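Local structure of separin (Saccharomyces cerevisiae, 5U1T) at residues F1293-M1307 with H1336-A1348. The protein cleaves the cohesin subunit MCD1/SCC1 as a caspase-like cysteine protease at the onset of anaphase, letting chromosomes segregate, and is held inactive by securin until then. Numbering follows the deposited sequence.
Sequences FLKLNPQEIDFLSKM and HVQLEEQIKKYRA
The side chains of His-1336 and Leu-1304 cross at about a right angle, with Leu-1304 CD1 3.4 Å from His-1336 NE2. Flexible, apolar Met-1307 suits a knob among His-1336, Leu-1339, Glu-1340 and Ile-1343: bent at its last torsion (chi3 68°), it brings CE to 3.7 Å from CA of His-1336 while SD rests on Leu-1339 CB. Glu-1340 lays its carboxylate obliquely beside Phe-1303, turned 45° from the ring, and forms a salt bridge with Lys-1344. Branched Ile-1343 reaches two ways: CG2 packs on Pro-1298 CG at 3.7 Å, and CD1 meets Leu-1296 and the edge of Phe-1293. Lys-1344 runs its long aliphatic stem alongside Pro-1298 in the opposite sense. Tyr-1346 offers a broad face to Leu-1294 CD1, a CH-pi contact 3.6 Å from the ring centroid. Arg-1347, a long, bendable cation, serves two acceptors through NH1: Leu-1294 O (3.0 Å, in the carbonyl plane) and Glu-1248. Cut back to an alanine, this position would probably leave that carbonyl and the charge of Glu-1248 without this mate. This is helix-to-loop packing away from the probable catalytic Cys-1497: helix 1332-1347 lies against the end of helix 1287-1294, the following loop and the start of helix 1303-1320, helix 1252-1269 touches Leu-1294 and Tyr-1346, and strand 1353-1362 follows.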
loop_
_atom_site.group_PDB
_atom_site.type_symbol
_atom_site.label_atom_id
_atom_site.label_comp_id
_atom_site.label_asym_id
_atom_site.label_seq_id
_atom_site.Cartn_x
_atom_site.Cartn_y
_atom_site.Cartn_z
ATOM N N PHE A 1293 -13.214 58.847 -29.995
ATOM C CA PHE A 1293 -12.750 60.201 -30.298
ATOM C C PHE A 1293 -13.637 61.223 -29.600
ATOM O O PHE A 1293 -13.138 62.124 -28.927
ATOM C CB PHE A 1293 -12.718 60.444 -31.816
ATOM C CG PHE A 1293 -11.549 59.794 -32.500
ATOM C CD1 PHE A 1293 -11.622 58.470 -32.920
ATOM C CD2 PHE A 1293 -10.365 60.492 -32.683
ATOM C CE1 PHE A 1293 -10.546 57.859 -33.510
ATOM C CE2 PHE A 1293 -9.287 59.892 -33.285
ATOM C CZ PHE A 1293 -9.377 58.570 -33.698
ATOM N N LEU A 1294 -14.949 61.044 -29.744
ATOM C CA LEU A 1294 -15.940 61.862 -29.061
ATOM C C LEU A 1294 -15.807 61.814 -27.549
ATOM O O LEU A 1294 -16.314 62.680 -26.845
ATOM C CB LEU A 1294 -17.347 61.424 -29.447
ATOM C CG LEU A 1294 -17.747 61.696 -30.887
ATOM C CD1 LEU A 1294 -19.256 61.609 -31.062
ATOM C CD2 LEU A 1294 -17.216 63.056 -31.293
ATOM N N LYS A 1295 -15.146 60.794 -27.021
ATOM C CA LYS A 1295 -15.083 60.711 -25.585
ATOM C C LYS A 1295 -13.848 61.438 -25.044
ATOM O O LYS A 1295 -13.740 61.664 -23.847
ATOM C CB LYS A 1295 -15.157 59.243 -25.137
ATOM C CG LYS A 1295 -16.599 58.694 -25.199
ATOM C CD LYS A 1295 -16.705 57.184 -25.040
ATOM C CE LYS A 1295 -18.179 56.751 -25.039
ATOM N NZ LYS A 1295 -18.419 55.276 -25.038
ATOM N N LEU A 1296 -12.941 61.856 -25.912
ATOM C CA LEU A 1296 -11.813 62.660 -25.457
ATOM C C LEU A 1296 -12.257 64.064 -24.956
ATOM O O LEU A 1296 -13.263 64.617 -25.410
ATOM C CB LEU A 1296 -10.782 62.816 -26.580
ATOM C CG LEU A 1296 -10.213 61.563 -27.229
ATOM C CD1 LEU A 1296 -9.677 61.863 -28.619
ATOM C CD2 LEU A 1296 -9.127 60.980 -26.344
ATOM N N ASN A 1297 -11.500 64.634 -24.015
ATOM C CA ASN A 1297 -11.738 65.991 -23.539
ATOM C C ASN A 1297 -10.626 66.920 -24.008
ATOM O O ASN A 1297 -9.507 66.857 -23.489
ATOM C CB ASN A 1297 -11.837 66.022 -22.011
ATOM C CG ASN A 1297 -12.122 67.433 -21.451
ATOM O OD1 ASN A 1297 -12.312 68.407 -22.206
ATOM N ND2 ASN A 1297 -12.153 67.540 -20.122
ATOM N N PRO A 1298 -10.930 67.793 -24.985
ATOM C CA PRO A 1298 -9.917 68.705 -25.514
ATOM C C PRO A 1298 -9.351 69.635 -24.458
ATOM O O PRO A 1298 -8.296 70.225 -24.668
ATOM C CB PRO A 1298 -10.675 69.482 -26.584
ATOM C CG PRO A 1298 -11.747 68.555 -27.007
ATOM C CD PRO A 1298 -12.181 67.874 -25.757
ATOM N N GLN A 1299 -10.027 69.755 -23.326
ATOM C CA GLN A 1299 -9.585 70.698 -22.315
ATOM C C GLN A 1299 -8.489 70.102 -21.419
ATOM O O GLN A 1299 -7.706 70.842 -20.817
ATOM C CB GLN A 1299 -10.785 71.178 -21.493
ATOM C CG GLN A 1299 -11.849 71.924 -22.320
ATOM C CD GLN A 1299 -11.246 72.884 -23.371
ATOM O OE1 GLN A 1299 -10.468 73.790 -23.038
ATOM N NE2 GLN A 1299 -11.614 72.684 -24.650
ATOM N N GLU A 1300 -8.425 68.771 -21.352
ATOM C CA GLU A 1300 -7.345 68.061 -20.661
ATOM C C GLU A 1300 -5.947 68.391 -21.199
ATOM O O GLU A 1300 -5.758 68.633 -22.393
ATOM C CB GLU A 1300 -7.560 66.552 -20.758
ATOM C CG GLU A 1300 -8.340 65.922 -19.626
ATOM C CD GLU A 1300 -8.141 64.406 -19.607
ATOM O OE1 GLU A 1300 -7.481 63.898 -20.563
ATOM O OE2 GLU A 1300 -8.614 63.726 -18.643
ATOM N N ILE A 1301 -4.968 68.354 -20.305
ATOM C CA ILE A 1301 -3.595 68.731 -20.614
ATOM C C ILE A 1301 -2.896 67.764 -21.587
ATOM O O ILE A 1301 -2.103 68.194 -22.424
ATOM C CB ILE A 1301 -2.761 68.837 -19.302
ATOM C CG1 ILE A 1301 -1.399 69.498 -19.555
ATOM C CG2 ILE A 1301 -2.621 67.478 -18.630
ATOM C CD1 ILE A 1301 -0.416 69.323 -18.402
ATOM N N ASP A 1302 -3.182 66.469 -21.482
ATOM C CA ASP A 1302 -2.539 65.475 -22.341
ATOM C C ASP A 1302 -3.502 64.986 -23.426
ATOM O O ASP A 1302 -3.432 63.824 -23.862
ATOM C CB ASP A 1302 -2.037 64.300 -21.509
ATOM C CG ASP A 1302 -3.120 63.732 -20.619
ATOM O OD1 ASP A 1302 -4.279 64.226 -20.730
ATOM O OD2 ASP A 1302 -2.826 62.801 -19.821
ATOM N N PHE A 1303 -4.387 65.883 -23.857
ATOM C CA PHE A 1303 -5.369 65.587 -24.888
ATOM C C PHE A 1303 -4.754 65.090 -26.200
ATOM O O PHE A 1303 -5.307 64.204 -26.839
ATOM C CB PHE A 1303 -6.224 66.827 -25.159
ATOM C CG PHE A 1303 -6.976 66.769 -26.451
ATOM C CD1 PHE A 1303 -8.123 66.009 -26.567
ATOM C CD2 PHE A 1303 -6.529 67.464 -27.554
ATOM C CE1 PHE A 1303 -8.823 65.957 -27.756
ATOM C CE2 PHE A 1303 -7.215 67.406 -28.737
ATOM C CZ PHE A 1303 -8.366 66.649 -28.838
ATOM N N LEU A 1304 -3.618 65.651 -26.603
ATOM C CA LEU A 1304 -3.072 65.335 -27.919
ATOM C C LEU A 1304 -2.364 63.999 -27.953
ATOM O O LEU A 1304 -2.336 63.339 -28.986
ATOM C CB LEU A 1304 -2.124 66.431 -28.400
ATOM C CG LEU A 1304 -2.928 67.423 -29.226
ATOM C CD1 LEU A 1304 -2.081 68.572 -29.764
ATOM C CD2 LEU A 1304 -3.619 66.655 -30.350
ATOM N N SER A 1305 -1.782 63.611 -26.828
ATOM C CA SER A 1305 -1.191 62.282 -26.707
ATOM C C SER A 1305 -2.264 61.239 -26.846
ATOM O O SER A 1305 -2.080 60.235 -27.513
ATOM C CB SER A 1305 -0.482 62.111 -25.372
ATOM O OG SER A 1305 0.410 63.186 -25.165
ATOM N N LYS A 1306 -3.395 61.493 -26.213
ATOM C CA LYS A 1306 -4.457 60.521 -26.204
ATOM C C LYS A 1306 -5.031 60.410 -27.593
ATOM O O LYS A 1306 -5.297 59.308 -28.061
ATOM C CB LYS A 1306 -5.523 60.902 -25.189
ATOM C CG LYS A 1306 -5.001 60.898 -23.774
ATOM C CD LYS A 1306 -6.128 60.978 -22.773
ATOM C CE LYS A 1306 -5.594 61.280 -21.397
ATOM N NZ LYS A 1306 -6.692 61.300 -20.422
ATOM N N MET A 1307 -5.181 61.548 -28.267
ATOM C CA MET A 1307 -5.713 61.560 -29.625
ATOM C C MET A 1307 -4.751 60.889 -30.597
ATOM O O MET A 1307 -5.159 60.047 -31.386
ATOM C CB MET A 1307 -6.020 62.983 -30.101
ATOM C CG MET A 1307 -7.011 62.975 -31.254
ATOM S SD MET A 1307 -7.446 64.581 -31.931
ATOM C CE MET A 1307 -5.872 65.037 -32.664
ATOM N N HIS A 1336 -4.846 66.414 -36.874
ATOM C CA HIS A 1336 -4.840 67.088 -35.586
ATOM C C HIS A 1336 -5.871 68.206 -35.536
ATOM O O HIS A 1336 -6.774 68.188 -34.683
ATOM C CB HIS A 1336 -3.422 67.620 -35.314
ATOM C CG HIS A 1336 -3.321 68.627 -34.209
ATOM N ND1 HIS A 1336 -2.255 69.497 -34.105
ATOM C CD2 HIS A 1336 -4.129 68.897 -33.151
ATOM C CE1 HIS A 1336 -2.420 70.269 -33.046
ATOM N NE2 HIS A 1336 -3.552 69.932 -32.452
ATOM N N VAL A 1337 -5.739 69.164 -36.454
ATOM C CA VAL A 1337 -6.575 70.350 -36.452
ATOM C C VAL A 1337 -8.038 70.015 -36.674
ATOM O O VAL A 1337 -8.897 70.444 -35.910
ATOM C CB VAL A 1337 -6.118 71.364 -37.534
ATOM C CG1 VAL A 1337 -7.199 72.399 -37.799
ATOM C CG2 VAL A 1337 -4.815 72.032 -37.119
ATOM N N GLN A 1338 -8.320 69.262 -37.730
ATOM C CA GLN A 1338 -9.698 68.949 -38.102
ATOM C C GLN A 1338 -10.405 68.019 -37.097
ATOM O O GLN A 1338 -11.596 68.160 -36.857
ATOM C CB GLN A 1338 -9.738 68.329 -39.506
ATOM C CG GLN A 1338 -9.545 69.321 -40.647
ATOM C CD GLN A 1338 -9.095 68.660 -41.961
ATOM O OE1 GLN A 1338 -9.003 67.434 -42.049
ATOM N NE2 GLN A 1338 -8.792 69.464 -42.969
ATOM N N LEU A 1339 -9.692 67.061 -36.510
ATOM C CA LEU A 1339 -10.344 66.156 -35.556
ATOM C C LEU A 1339 -10.656 66.861 -34.252
ATOM O O LEU A 1339 -11.728 66.667 -33.680
ATOM C CB LEU A 1339 -9.488 64.934 -35.276
ATOM C CG LEU A 1339 -9.593 63.794 -36.270
ATOM C CD1 LEU A 1339 -8.478 62.842 -35.965
ATOM C CD2 LEU A 1339 -10.935 63.095 -36.190
ATOM N N GLU A 1340 -9.710 67.674 -33.786
ATOM C CA GLU A 1340 -9.896 68.484 -32.583
ATOM C C GLU A 1340 -11.045 69.454 -32.739
ATOM O O GLU A 1340 -11.789 69.709 -31.798
ATOM C CB GLU A 1340 -8.635 69.273 -32.255
ATOM C CG GLU A 1340 -8.790 70.170 -31.048
ATOM C CD GLU A 1340 -7.465 70.503 -30.429
ATOM O OE1 GLU A 1340 -6.440 70.357 -31.130
ATOM O OE2 GLU A 1340 -7.442 70.892 -29.241
ATOM N N GLU A 1341 -11.164 69.998 -33.940
ATOM C CA GLU A 1341 -12.251 70.895 -34.279
ATOM C C GLU A 1341 -13.580 70.175 -34.109
ATOM O O GLU A 1341 -14.436 70.611 -33.337
ATOM C CB GLU A 1341 -12.072 71.415 -35.709
ATOM C CG GLU A 1341 -13.053 72.467 -36.176
ATOM C CD GLU A 1341 -12.884 72.792 -37.671
ATOM O OE1 GLU A 1341 -11.788 72.512 -38.255
ATOM O OE2 GLU A 1341 -13.855 73.335 -38.268
ATOM N N GLN A 1342 -13.751 69.057 -34.803
ATOM C CA GLN A 1342 -15.007 68.322 -34.715
ATOM C C GLN A 1342 -15.291 67.817 -33.280
ATOM O O GLN A 1342 -16.448 67.742 -32.872
ATOM C CB GLN A 1342 -15.018 67.150 -35.700
ATOM C CG GLN A 1342 -15.001 67.526 -37.171
ATOM C CD GLN A 1342 -15.928 68.694 -37.515
ATOM O OE1 GLN A 1342 -17.155 68.606 -37.381
ATOM N NE2 GLN A 1342 -15.335 69.798 -37.971
ATOM N N ILE A 1343 -14.247 67.479 -32.521
ATOM C CA ILE A 1343 -14.444 66.992 -31.160
ATOM C C ILE A 1343 -14.894 68.165 -30.268
ATOM O O ILE A 1343 -15.868 68.039 -29.526
ATOM C CB ILE A 1343 -13.157 66.287 -30.595
ATOM C CG1 ILE A 1343 -12.868 64.982 -31.352
ATOM C CG2 ILE A 1343 -13.299 65.965 -29.109
ATOM C CD1 ILE A 1343 -11.517 64.364 -31.033
ATOM N N LYS A 1344 -14.216 69.311 -30.364
ATOM C CA LYS A 1344 -14.648 70.519 -29.644
ATOM C C LYS A 1344 -16.109 70.857 -29.934
ATOM O O LYS A 1344 -16.882 71.138 -29.018
ATOM C CB LYS A 1344 -13.756 71.710 -29.984
ATOM C CG LYS A 1344 -12.536 71.810 -29.091
ATOM C CD LYS A 1344 -11.570 72.875 -29.586
ATOM C CE LYS A 1344 -10.321 72.906 -28.722
ATOM N NZ LYS A 1344 -9.324 73.883 -29.221
ATOM N N LYS A 1345 -16.493 70.778 -31.201
ATOM C CA LYS A 1345 -17.866 71.076 -31.601
ATOM C C LYS A 1345 -18.855 70.115 -30.961
ATOM O O LYS A 1345 -19.970 70.492 -30.622
ATOM C CB LYS A 1345 -18.008 71.031 -33.127
ATOM C CG LYS A 1345 -19.314 71.619 -33.675
ATOM C CD LYS A 1345 -19.414 71.413 -35.184
ATOM C CE LYS A 1345 -20.602 72.179 -35.762
ATOM N NZ LYS A 1345 -20.674 72.150 -37.261
ATOM N N TYR A 1346 -18.438 68.871 -30.789
ATOM C CA TYR A 1346 -19.322 67.843 -30.264
ATOM C C TYR A 1346 -19.514 68.015 -28.763
ATOM O O TYR A 1346 -20.650 68.010 -28.260
ATOM C CB TYR A 1346 -18.780 66.448 -30.565
ATOM C CG TYR A 1346 -19.559 65.391 -29.831
ATOM C CD1 TYR A 1346 -20.757 64.910 -30.341
ATOM C CD2 TYR A 1346 -19.120 64.903 -28.602
ATOM C CE1 TYR A 1346 -21.475 63.965 -29.665
ATOM C CE2 TYR A 1346 -19.833 63.979 -27.930
ATOM C CZ TYR A 1346 -21.004 63.503 -28.459
ATOM O OH TYR A 1346 -21.716 62.554 -27.768
ATOM N N ARG A 1347 -18.392 68.138 -28.054
ATOM C CA ARG A 1347 -18.404 68.374 -26.618
ATOM C C ARG A 1347 -19.218 69.625 -26.259
ATOM O O ARG A 1347 -19.956 69.628 -25.280
ATOM C CB ARG A 1347 -16.974 68.519 -26.091
ATOM C CG ARG A 1347 -16.027 67.388 -26.482
ATOM C CD ARG A 1347 -16.415 66.083 -25.857
ATOM N NE ARG A 1347 -16.083 66.054 -24.442
ATOM C CZ ARG A 1347 -16.279 64.996 -23.666
ATOM N NH1 ARG A 1347 -16.792 63.885 -24.177
ATOM N NH2 ARG A 1347 -15.954 65.037 -22.384
ATOM N N ALA A 1348 -19.083 70.681 -27.058
ATOM C CA ALA A 1348 -19.697 71.962 -26.739
ATOM C C ALA A 1348 -21.215 71.911 -26.877
ATOM O O ALA A 1348 -21.911 72.817 -26.424
ATOM C CB ALA A 1348 -19.122 73.069 -27.639
#